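Long-range contacts in carbohydrate binding protein, putative, CPB33A (Cellvibrio japonicus, PDB 5FJQ), which binds copper and probably acts as a chitin-active lytic polysaccharide monooxygenase of the LPMO_10 (AA10) family, this chain being its monooxygenase domain: residues His1-Ser6 with Phe171-Asp176; His24-Ala29 with Asp79-Ser84; Thr110-Asp115 with Pro147-Arg152; Leu120-Leu125 with Ile154-Trp159. All coordinates share one frame; numbering follows the deposited sequence.

Contact 1: residues His1-Ser6 with Phe171-Asp176; sequences HGYVSS and FYQCID. With CU (copper (II) ion), chain D.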
# COMPACT_ATOMS: atom_id res chain seq x y z
N HIS A 1 -9.83 -9.69 -0.16
CA HIS A 1 -8.86 -9.65 0.99
C HIS A 1 -7.43 -10.02 0.61
O HIS A 1 -7.10 -11.14 0.16
CB HIS A 1 -9.43 -10.44 2.18
CG HIS A 1 -10.52 -9.71 2.91
ND1 HIS A 1 -11.68 -9.29 2.28
CD2 HIS A 1 -10.63 -9.32 4.20
CE1 HIS A 1 -12.43 -8.64 3.14
NE2 HIS A 1 -11.82 -8.66 4.32
N GLY A 2 -6.54 -9.06 0.81
CA GLY A 2 -5.16 -9.26 0.52
C GLY A 2 -4.22 -8.09 0.76
O GLY A 2 -4.66 -6.98 0.95
N TYR A 3 -2.90 -8.34 0.67
CA TYR A 3 -1.89 -7.29 0.94
C TYR A 3 -0.66 -7.56 0.07
O TYR A 3 -0.62 -8.60 -0.53
CB TYR A 3 -1.51 -7.31 2.41
CG TYR A 3 -1.04 -8.67 2.90
CD1 TYR A 3 -1.96 -9.61 3.34
CD2 TYR A 3 0.30 -9.03 2.84
CE1 TYR A 3 -1.56 -10.88 3.75
CE2 TYR A 3 0.72 -10.30 3.28
CZ TYR A 3 -0.22 -11.21 3.71
OH TYR A 3 0.14 -12.46 4.13
N VAL A 4 0.30 -6.64 -0.01
CA VAL A 4 1.54 -6.82 -0.81
C VAL A 4 2.56 -7.38 0.14
O VAL A 4 2.92 -6.72 1.15
CB VAL A 4 2.05 -5.52 -1.44
CG1 VAL A 4 3.34 -5.76 -2.25
CG2 VAL A 4 1.00 -4.96 -2.40
N SER A 5 3.07 -8.57 -0.22
CA SER A 5 3.93 -9.34 0.63
C SER A 5 5.38 -9.16 0.22
O SER A 5 6.27 -9.36 1.05
CB SER A 5 3.48 -10.80 0.60
OG SER A 5 3.18 -11.24 -0.73
N SER A 6 5.59 -8.70 -1.03
CA SER A 6 6.92 -8.66 -1.67
C SER A 6 6.93 -7.59 -2.79
O SER A 6 6.21 -7.76 -3.77
CB SER A 6 7.21 -10.05 -2.22
OG SER A 6 8.44 -10.08 -2.87
N PHE A 171 -8.88 -2.39 -1.89
CA PHE A 171 -7.79 -2.66 -0.94
C PHE A 171 -6.54 -1.82 -1.25
O PHE A 171 -6.13 -1.66 -2.44
CB PHE A 171 -7.41 -4.19 -0.94
CG PHE A 171 -8.57 -5.06 -0.68
CD1 PHE A 171 -8.96 -5.36 0.66
CD2 PHE A 171 -9.37 -5.48 -1.73
CE1 PHE A 171 -10.10 -6.12 0.92
CE2 PHE A 171 -10.54 -6.22 -1.47
CZ PHE A 171 -10.90 -6.56 -0.15
N TYR A 172 -5.91 -1.33 -0.17
CA TYR A 172 -4.91 -0.28 -0.30
C TYR A 172 -3.62 -0.58 0.43
O TYR A 172 -3.65 -0.81 1.64
CB TYR A 172 -5.49 1.09 0.09
CG TYR A 172 -6.80 1.35 -0.60
CD1 TYR A 172 -8.02 0.93 -0.02
CD2 TYR A 172 -6.84 2.05 -1.80
CE1 TYR A 172 -9.22 1.14 -0.68
CE2 TYR A 172 -8.05 2.29 -2.45
CZ TYR A 172 -9.23 1.83 -1.87
OH TYR A 172 -10.41 2.03 -2.50
N GLN A 173 -2.50 -0.56 -0.30
CA GLN A 173 -1.23 -0.84 0.30
C GLN A 173 -0.12 0.09 -0.05
O GLN A 173 0.40 0.04 -1.19
CB GLN A 173 -0.72 -2.24 -0.11
CG GLN A 173 -1.62 -3.39 0.23
CD GLN A 173 -1.33 -3.87 1.61
OE1 GLN A 173 -0.28 -4.39 1.85
NE2 GLN A 173 -2.26 -3.62 2.56
N CYS A 174 0.32 0.83 0.96
CA CYS A 174 1.54 1.62 0.95
C CYS A 174 2.74 0.73 1.18
O CYS A 174 2.72 -0.04 2.14
CB CYS A 174 1.54 2.64 2.04
SG CYS A 174 0.43 4.09 1.72
N ILE A 175 3.74 0.85 0.28
CA ILE A 175 5.00 0.06 0.31
C ILE A 175 6.14 1.10 0.34
O ILE A 175 6.09 2.06 -0.44
CB ILE A 175 5.12 -0.82 -0.93
CG1 ILE A 175 3.82 -1.68 -1.09
CG2 ILE A 175 6.30 -1.77 -0.80
CD1 ILE A 175 3.47 -2.02 -2.53
N ASP A 176 7.13 0.93 1.24
CA ASP A 176 8.30 1.82 1.25
C ASP A 176 9.52 1.20 0.54
O ASP A 176 9.91 0.08 0.85
CB ASP A 176 8.69 2.22 2.64
CG ASP A 176 7.56 2.76 3.41
OD1 ASP A 176 7.24 4.00 3.22
OD2 ASP A 176 7.02 1.94 4.24
CU CU D . -11.84 -9.69 0.29

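Contact 2: residues His24-Ala29 with Asp79-Ser84; sequences HPACIA and DWPATS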
# COMPACT_ATOMS: atom_id res chain seq x y z
N HIS A 24 11.36 -0.99 16.11
CA HIS A 24 11.89 -0.06 15.12
C HIS A 24 11.20 1.31 15.35
O HIS A 24 10.02 1.36 15.58
CB HIS A 24 11.70 -0.60 13.69
CG HIS A 24 12.08 0.38 12.63
ND1 HIS A 24 11.52 1.64 12.56
CD2 HIS A 24 12.98 0.30 11.62
CE1 HIS A 24 12.08 2.31 11.56
NE2 HIS A 24 12.96 1.52 10.97
N PRO A 25 11.96 2.41 15.32
CA PRO A 25 11.37 3.67 15.70
C PRO A 25 10.09 4.08 14.92
O PRO A 25 9.15 4.55 15.53
CB PRO A 25 12.54 4.65 15.55
CG PRO A 25 13.36 4.04 14.45
CD PRO A 25 13.34 2.58 14.80
N ALA A 26 10.04 3.91 13.60
CA ALA A 26 8.76 4.17 12.83
C ALA A 26 7.57 3.32 13.30
O ALA A 26 6.46 3.80 13.36
CB ALA A 26 8.96 3.96 11.32
N CYS A 27 7.80 2.04 13.63
CA CYS A 27 6.69 1.20 14.06
C CYS A 27 6.31 1.51 15.50
O CYS A 27 5.16 1.38 15.86
CB CYS A 27 7.03 -0.34 13.93
SG CYS A 27 7.57 -0.83 12.25
N ILE A 28 7.29 1.91 16.33
CA ILE A 28 7.00 2.36 17.70
C ILE A 28 6.06 3.58 17.56
O ILE A 28 5.02 3.71 18.28
CB ILE A 28 8.29 2.73 18.45
CG1 ILE A 28 9.17 1.43 18.70
CG2 ILE A 28 7.94 3.31 19.81
CD1 ILE A 28 10.56 1.76 19.24
N ALA A 29 6.41 4.49 16.65
CA ALA A 29 5.52 5.68 16.42
C ALA A 29 4.11 5.22 15.92
O ALA A 29 3.09 5.63 16.49
CB ALA A 29 6.14 6.61 15.42
N ASP A 79 12.09 7.10 7.65
CA ASP A 79 12.78 5.91 8.22
C ASP A 79 11.91 4.64 8.23
O ASP A 79 12.23 3.62 8.91
CB ASP A 79 13.30 6.20 9.61
CG ASP A 79 12.19 6.34 10.62
OD1 ASP A 79 11.02 6.49 10.20
OD2 ASP A 79 12.49 6.29 11.83
N TRP A 80 10.84 4.66 7.43
CA TRP A 80 10.02 3.43 7.35
C TRP A 80 10.92 2.29 6.91
O TRP A 80 11.83 2.51 6.07
CB TRP A 80 8.87 3.57 6.38
CG TRP A 80 7.75 4.47 6.87
CD1 TRP A 80 7.45 5.73 6.38
CD2 TRP A 80 6.79 4.23 7.94
NE1 TRP A 80 6.37 6.25 7.06
CE2 TRP A 80 5.95 5.36 8.01
CE3 TRP A 80 6.55 3.17 8.83
CZ2 TRP A 80 4.89 5.48 8.95
CZ3 TRP A 80 5.48 3.30 9.77
CH2 TRP A 80 4.68 4.44 9.81
N PRO A 81 10.72 1.08 7.47
CA PRO A 81 11.52 -0.03 6.91
C PRO A 81 11.29 -0.19 5.40
O PRO A 81 10.16 -0.36 4.97
CB PRO A 81 10.99 -1.25 7.65
CG PRO A 81 10.53 -0.71 8.98
CD PRO A 81 9.97 0.67 8.67
N ALA A 82 12.33 -0.17 4.58
CA ALA A 82 12.11 -0.10 3.17
C ALA A 82 12.92 -1.18 2.44
O ALA A 82 13.91 -1.66 2.95
CB ALA A 82 12.47 1.29 2.66
N THR A 83 12.44 -1.60 1.28
CA THR A 83 13.15 -2.53 0.45
C THR A 83 13.99 -1.81 -0.60
O THR A 83 13.56 -0.86 -1.24
CB THR A 83 12.13 -3.42 -0.26
OG1 THR A 83 11.30 -4.05 0.72
CG2 THR A 83 12.79 -4.45 -1.14
N SER A 84 15.22 -2.26 -0.78
CA SER A 84 16.08 -1.62 -1.78
C SER A 84 15.56 -1.93 -3.15
O SER A 84 15.25 -3.07 -3.46
CB SER A 84 17.47 -2.13 -1.64
OG SER A 84 17.94 -1.46 -0.51

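Contact 3: residues Thr110-Asp115 with Pro147-Arg152; sequences TPQGYD and PYRTGR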
# COMPACT_ATOMS: atom_id res chain seq x y z
N THR A 110 5.45 8.16 -5.57
CA THR A 110 5.94 9.48 -5.29
C THR A 110 6.93 10.03 -6.36
O THR A 110 7.62 9.27 -7.08
CB THR A 110 6.59 9.47 -3.91
OG1 THR A 110 7.32 8.25 -3.74
CG2 THR A 110 5.49 9.46 -2.81
N PRO A 111 7.02 11.36 -6.46
CA PRO A 111 7.90 11.98 -7.44
C PRO A 111 9.31 12.06 -6.92
O PRO A 111 9.51 12.12 -5.71
CB PRO A 111 7.33 13.43 -7.56
CG PRO A 111 6.67 13.68 -6.23
CD PRO A 111 6.18 12.35 -5.74
N GLN A 112 10.27 12.11 -7.84
CA GLN A 112 11.62 12.47 -7.50
C GLN A 112 11.64 13.76 -6.64
O GLN A 112 10.84 14.71 -6.85
CB GLN A 112 12.43 12.60 -8.79
CG GLN A 112 13.88 12.90 -8.61
CD GLN A 112 14.60 11.86 -7.77
OE1 GLN A 112 14.06 10.79 -7.48
NE2 GLN A 112 15.80 12.20 -7.33
N GLY A 113 12.49 13.74 -5.61
CA GLY A 113 12.48 14.82 -4.62
C GLY A 113 11.57 14.63 -3.41
O GLY A 113 11.72 15.33 -2.44
N TYR A 114 10.63 13.68 -3.46
CA TYR A 114 9.71 13.48 -2.34
C TYR A 114 10.43 13.47 -1.00
O TYR A 114 11.40 12.73 -0.82
CB TYR A 114 8.97 12.12 -2.49
CG TYR A 114 7.83 11.95 -1.49
CD1 TYR A 114 6.65 12.64 -1.67
CD2 TYR A 114 7.94 11.09 -0.38
CE1 TYR A 114 5.61 12.53 -0.76
CE2 TYR A 114 6.88 10.93 0.52
CZ TYR A 114 5.71 11.65 0.31
OH TYR A 114 4.61 11.57 1.17
N ASP A 115 9.89 14.20 -0.02
CA ASP A 115 10.66 14.42 1.22
C ASP A 115 10.03 13.89 2.50
O ASP A 115 10.52 14.21 3.56
CB ASP A 115 11.05 15.91 1.37
CG ASP A 115 9.88 16.81 1.79
OD1 ASP A 115 8.72 16.35 1.91
OD2 ASP A 115 10.13 18.00 1.99
N PRO A 147 10.15 3.74 -12.34
CA PRO A 147 10.78 4.80 -13.11
C PRO A 147 12.11 5.22 -12.47
O PRO A 147 12.41 4.82 -11.33
CB PRO A 147 9.75 5.94 -13.03
CG PRO A 147 9.11 5.77 -11.67
CD PRO A 147 9.07 4.25 -11.45
N TYR A 148 12.91 6.02 -13.17
CA TYR A 148 14.11 6.58 -12.51
C TYR A 148 13.74 7.37 -11.25
O TYR A 148 13.00 8.34 -11.31
CB TYR A 148 14.91 7.48 -13.47
CG TYR A 148 16.17 7.97 -12.84
CD1 TYR A 148 17.29 7.13 -12.74
CD2 TYR A 148 16.25 9.26 -12.30
CE1 TYR A 148 18.48 7.57 -12.15
CE2 TYR A 148 17.43 9.71 -11.71
CZ TYR A 148 18.54 8.87 -11.63
OH TYR A 148 19.72 9.31 -11.03
N ARG A 149 14.34 6.98 -10.11
CA ARG A 149 14.23 7.71 -8.87
C ARG A 149 15.57 7.55 -8.13
O ARG A 149 16.37 6.67 -8.48
CB ARG A 149 13.09 7.15 -7.98
CG ARG A 149 11.62 7.34 -8.43
CD ARG A 149 11.23 8.80 -8.58
NE ARG A 149 9.79 9.00 -8.81
CZ ARG A 149 9.24 9.13 -10.01
NH1 ARG A 149 10.00 9.07 -11.09
NH2 ARG A 149 7.93 9.29 -10.14
N THR A 150 15.83 8.41 -7.15
CA THR A 150 16.84 8.15 -6.12
C THR A 150 16.09 8.39 -4.81
O THR A 150 15.07 9.07 -4.82
CB THR A 150 18.03 9.14 -6.18
OG1 THR A 150 17.51 10.46 -6.03
CG2 THR A 150 18.72 9.12 -7.53
N GLY A 151 16.60 7.89 -3.70
CA GLY A 151 16.01 8.29 -2.42
C GLY A 151 14.94 7.31 -2.10
O GLY A 151 14.71 6.34 -2.83
N ARG A 152 14.27 7.58 -0.99
CA ARG A 152 13.24 6.74 -0.49
C ARG A 152 11.92 7.18 -1.09
O ARG A 152 11.66 8.36 -1.24
CB ARG A 152 13.20 6.97 1.02
CG ARG A 152 14.20 6.09 1.71
CD ARG A 152 14.24 6.43 3.18
NE ARG A 152 14.80 5.23 3.76
CZ ARG A 152 14.08 4.37 4.46
NH1 ARG A 152 12.79 4.69 4.71
NH2 ARG A 152 14.65 3.26 4.94
O HOH W 1 13.68 11.72 -4.41

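Contact 4: residues Leu120-Leu125 with Ile154-Trp159; sequences LRWSDL and IIYSIW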
# COMPACT_ATOMS: atom_id res chain seq x y z
N LEU A 120 0.76 11.24 3.07
CA LEU A 120 0.68 10.93 1.64
C LEU A 120 -0.67 11.48 1.14
O LEU A 120 -1.68 11.30 1.81
CB LEU A 120 0.74 9.39 1.49
CG LEU A 120 0.69 8.88 0.03
CD1 LEU A 120 1.90 9.45 -0.68
CD2 LEU A 120 0.68 7.37 -0.00
N ARG A 121 -0.65 12.19 0.02
CA ARG A 121 -1.84 12.74 -0.60
C ARG A 121 -2.04 12.11 -1.97
O ARG A 121 -1.11 11.65 -2.60
CB ARG A 121 -1.71 14.28 -0.78
CG ARG A 121 -1.51 15.06 0.52
CD ARG A 121 -0.89 16.41 0.21
NE ARG A 121 0.58 16.28 0.26
CZ ARG A 121 1.45 17.09 -0.35
NH1 ARG A 121 1.00 18.12 -1.07
NH2 ARG A 121 2.76 16.88 -0.24
N TRP A 122 -3.29 12.10 -2.42
CA TRP A 122 -3.57 11.67 -3.77
C TRP A 122 -2.73 12.41 -4.83
O TRP A 122 -2.32 11.80 -5.80
CB TRP A 122 -5.04 11.83 -4.06
CG TRP A 122 -5.85 10.83 -3.32
CD1 TRP A 122 -6.65 11.07 -2.23
CD2 TRP A 122 -5.91 9.43 -3.58
NE1 TRP A 122 -7.24 9.90 -1.84
CE2 TRP A 122 -6.80 8.88 -2.64
CE3 TRP A 122 -5.36 8.61 -4.57
CZ2 TRP A 122 -7.12 7.49 -2.62
CZ3 TRP A 122 -5.67 7.22 -4.55
CH2 TRP A 122 -6.54 6.69 -3.58
N SER A 123 -2.58 13.73 -4.68
CA SER A 123 -1.83 14.53 -5.63
C SER A 123 -0.30 14.14 -5.68
O SER A 123 0.40 14.52 -6.59
CB SER A 123 -2.01 16.02 -5.29
OG SER A 123 -1.48 16.31 -4.01
N ASP A 124 0.16 13.35 -4.71
CA ASP A 124 1.57 12.89 -4.66
C ASP A 124 1.92 11.67 -5.56
O ASP A 124 3.09 11.28 -5.62
CB ASP A 124 1.96 12.48 -3.24
CG ASP A 124 2.16 13.63 -2.27
OD1 ASP A 124 2.64 14.71 -2.65
OD2 ASP A 124 1.88 13.47 -1.07
N LEU A 125 0.92 11.08 -6.23
CA LEU A 125 1.02 9.78 -6.82
C LEU A 125 0.96 9.91 -8.33
O LEU A 125 0.18 10.65 -8.89
CB LEU A 125 -0.11 8.88 -6.38
CG LEU A 125 -0.04 8.51 -4.91
CD1 LEU A 125 -1.22 7.59 -4.74
CD2 LEU A 125 1.32 7.81 -4.67
N ILE A 154 7.50 6.16 -1.75
CA ILE A 154 6.35 5.40 -1.40
C ILE A 154 5.71 4.93 -2.68
O ILE A 154 5.47 5.72 -3.65
CB ILE A 154 5.34 6.19 -0.54
CG1 ILE A 154 6.02 6.73 0.72
CG2 ILE A 154 4.12 5.34 -0.18
CD1 ILE A 154 5.05 7.59 1.55
N ILE A 155 5.40 3.64 -2.64
CA ILE A 155 4.56 3.05 -3.66
C ILE A 155 3.18 2.76 -3.06
O ILE A 155 3.07 2.24 -1.93
CB ILE A 155 5.16 1.78 -4.28
CG1 ILE A 155 6.36 2.20 -5.17
CG2 ILE A 155 4.06 1.02 -5.05
CD1 ILE A 155 7.28 1.08 -5.45
N TYR A 156 2.14 3.12 -3.82
CA TYR A 156 0.79 2.85 -3.43
C TYR A 156 0.21 1.87 -4.44
O TYR A 156 0.07 2.21 -5.60
CB TYR A 156 0.01 4.17 -3.48
CG TYR A 156 -1.24 4.18 -2.66
CD1 TYR A 156 -1.25 3.69 -1.35
CD2 TYR A 156 -2.46 4.68 -3.20
CE1 TYR A 156 -2.43 3.72 -0.60
CE2 TYR A 156 -3.65 4.73 -2.44
CZ TYR A 156 -3.63 4.26 -1.14
OH TYR A 156 -4.84 4.31 -0.44
N SER A 157 0.00 0.61 -4.02
CA SER A 157 -0.84 -0.30 -4.80
C SER A 157 -2.30 -0.34 -4.37
O SER A 157 -2.64 -0.32 -3.15
CB SER A 157 -0.25 -1.73 -4.74
OG SER A 157 -0.94 -2.62 -5.60
N ILE A 158 -3.20 -0.44 -5.36
CA ILE A 158 -4.61 -0.42 -5.08
C ILE A 158 -5.23 -1.56 -5.84
O ILE A 158 -4.98 -1.76 -7.07
CB ILE A 158 -5.32 0.84 -5.66
CG1 ILE A 158 -4.78 2.13 -5.05
CG2 ILE A 158 -6.84 0.72 -5.50
CD1 ILE A 158 -5.60 3.37 -5.43
N TRP A 159 -6.02 -2.33 -5.11
CA TRP A 159 -6.74 -3.46 -5.68
C TRP A 159 -8.20 -3.14 -5.78
O TRP A 159 -8.88 -2.98 -4.72
CB TRP A 159 -6.51 -4.71 -4.79
CG TRP A 159 -7.24 -5.92 -5.27
CD1 TRP A 159 -7.84 -6.09 -6.50
CD2 TRP A 159 -7.44 -7.16 -4.55
NE1 TRP A 159 -8.42 -7.37 -6.57
CE2 TRP A 159 -8.22 -8.01 -5.38
CE3 TRP A 159 -7.14 -7.57 -3.25
CZ2 TRP A 159 -8.61 -9.30 -4.99
CZ3 TRP A 159 -7.51 -8.90 -2.85
CH2 TRP A 159 -8.27 -9.72 -3.72

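Contact 1: residues His1-Ser6 with Phe171-Asp176
The ring of Phe171 turns its edge toward one face of His1 in an offset T-shaped pair, planes at 62°, while His1 CA sits off-centre over the Phe171 ring as a CH-pi contact. Phe171 CZ also comes within 3.3 Å of the copper, so a hydrocarbon edge, which cannot coordinate, borders the metal. His1 grips copper through its amino N and, at 2.0 Å, its ND1. With CG beside the backbone N (chi1 -75°), the imidazole folds back to close this chelate.

Farther along, Gln173 spans two strands that share no backbone bonds here. Its chain bends at chi2 (-87°), bringing OE1 to the N of Val4 at 3.0 Å in a nearly straight bond, although the donor stands above the amide plane. OE1 is also bonded to Ser9, so a buried amide oxygen has two partners. Branched Val4 and Ile175 fill the next layer, Val4 CG1 touching Ile175 CD1 at 3.8 Å.

Strands 2-6 and 169-178 belong to the two facing sheets of the immunoglobulin-like beta-sandwich of lytic polysaccharide monooxygenases, and at its end His1 and His100 form the histidine brace.

Contact 2: residues His24-Ala29 with Asp79-Ser84
His24 meets the loop at Asp79-Pro81 with its imidazole. CG lies anti to the backbone N (chi1 173°), which sends the ring from CB out toward Pro81 and folds ND1 back over the first turn of helix 25-33. ND1 accepts from Ala26 N at 2.9 Å; Ala26 N lies close to the ring plane, although the bond is bent. His24 is thus the N-cap, its ring nitrogen taking an N-H of the first helical turn. On the far side of the ring, CD2 meets Pro81 CG at 3.7 Å, and that carbon stands over the ring face, 18° from its normal, in a CH-pi contact. One carbon of each proline, Pro81 CG and Pro25 CD, lies over the rim of opposite faces. At the tip, CE1 and NE2 are both 3.0 Å from Asp79 O, which lies near the ring plane.

The contact joins the helical region inserted between strands 2-6 and 88-96 of the beta-sandwich to the loop that leads into strand 83-84. Cys27, disulfide-bonded to Cys14, ties the same helix to helix 10-17. Ala26, small enough to let the helix come close, brings CB against the indole of Trp80, 3.6 Å from CE3, and also touches Asp79 OD1 at 3.4 Å. Asp79 has its carboxylate between its own backbone N and carbonyl carbon (chi1 71°), which aims it at the helix start; OD2 lies 3.6 Å from Pro25 CG and forms a salt bridge with Arg77. The indole of Trp80 continues inward to a cation-pi contact with Arg10.

Contact 3: residues Thr110-Asp115 with Pro147-Arg152
Gln112 and Thr150 are joined by two hydrogen bonds. The Gln112 chain leaves with CG anti to the backbone N (chi1 -177°) and then bends at chi2, which lays its amide alongside the backbone of Thr150. OE1 accepts from Thr150 N at 3.0 Å, the donor tilted from the carbonyl plane, and NE2 donates to Thr150 OG1 at 2.8 Å, close to the amide plane. A primary amide suits this place because it offers an acceptor and a donor side by side, matching the N-H and hydroxyl of one threonine.

Arg149, second only to Gln112 in the surface it buries here, works from the other end. Both NE and NH2 converge on Thr110 O, NE at 2.8 Å and NH2 at 3.1 Å. The oxygen lies in the guanidinium plane, a side-on grip of a single atom; the NE bond is the straighter and lies in the carbonyl plane, while NH2 stands above it. NH1 turns to Tyr148 O at 3.1 Å, while NH2 has a further partner in Gln126. One guanidinium face packs on Pro147 CG.

These are two loops at the end of the beta-sandwich away from the copper. Loop 110-115 comes after strand 102-109, whereas the other passes from one sheet to the other, between strands 139-146 and 152-161. Residues Pro111 to Tyr114 make a type II beta turn, with Gly113 at the third position, where the positive phi of 91° suits glycine. A water accepts from Gly113 N at 2.6 Å and donates to Thr150 O, bridging the loops beside the Gln112 amide.

Contact 4: residues Leu120-Leu125 with Ile154-Trp159
Tyr156 is the middle of the tight part of this contact, with Leu125 and Trp122 both against the CD2-CE2 side of its ring, Trp122 at the edge. Leu125 CD1 comes to 3.5 Å from Tyr156 CD2, and Trp122 CH2 to 3.7 Å from Tyr156 CE2. The tyrosine edge is turned to the face of the indole's six-membered ring in an offset edge-to-face pair, planes at 77° and centroids 5.7 Å apart. With CG anti to its backbone N (chi1 -159°), Tyr156 reaches off the strand toward the loop, Leu120 lying nearer CD1, and its hydroxyl is bonded to Leu62 O. Ile158 CD1 meets Trp122 at the indole edge, 3.9 Å from CH2, while Trp122 NE1 is hydrogen-bonded to Ile57 O, so the indole can bury its carbons and still satisfy its one polar atom.

The loop 120-125, which carries a 3-10 turn, lies across the outer face of strand 152-161 in the mixed sheet of the beta-sandwich. No hydrogen bond crosses between the two segments, and the packing is entirely apolar.

Toward Leu120 the fit is slacker. Leu120 and Ile154 slide past each other in opposite directions, CD2 to CG2 at 4.0 Å; Leu120 CD2 is 4.4 Å from Tyr156 CD1. On the more exposed side, turned from the strand, polar residues take over: Asp124 OD2 accepts from Arg121 N at 3.0 Å, and Asp124 OD1 stands over a face of the Arg121 guanidinium, a pairing of charges without a directed N-H.

Contacts 1 and 4 meet along neighbouring strands 169-178 and 152-161: Ile175 N lies 2.7 Å from Ile155 O and Phe171 O 2.8 Å from Trp159 N, both probable hydrogen bonds. Contact 2 joins the same sheet through strand 83-84, where Thr83 N is 3.1 Å from Asp176 O. Arg152 of contact 3 reaches back to contact 2, its NH1 2.7 Å from Trp80 O, and Thr110 OG1 of contact 3 meets Ile154 N of contact 4 at 2.9 Å. Contact 1 alone includes a copper ligand; the Ile158 side chain of contact 4 is about 13 Å from the copper, and the centres of contacts 1 and 3 are about 20 Å apart.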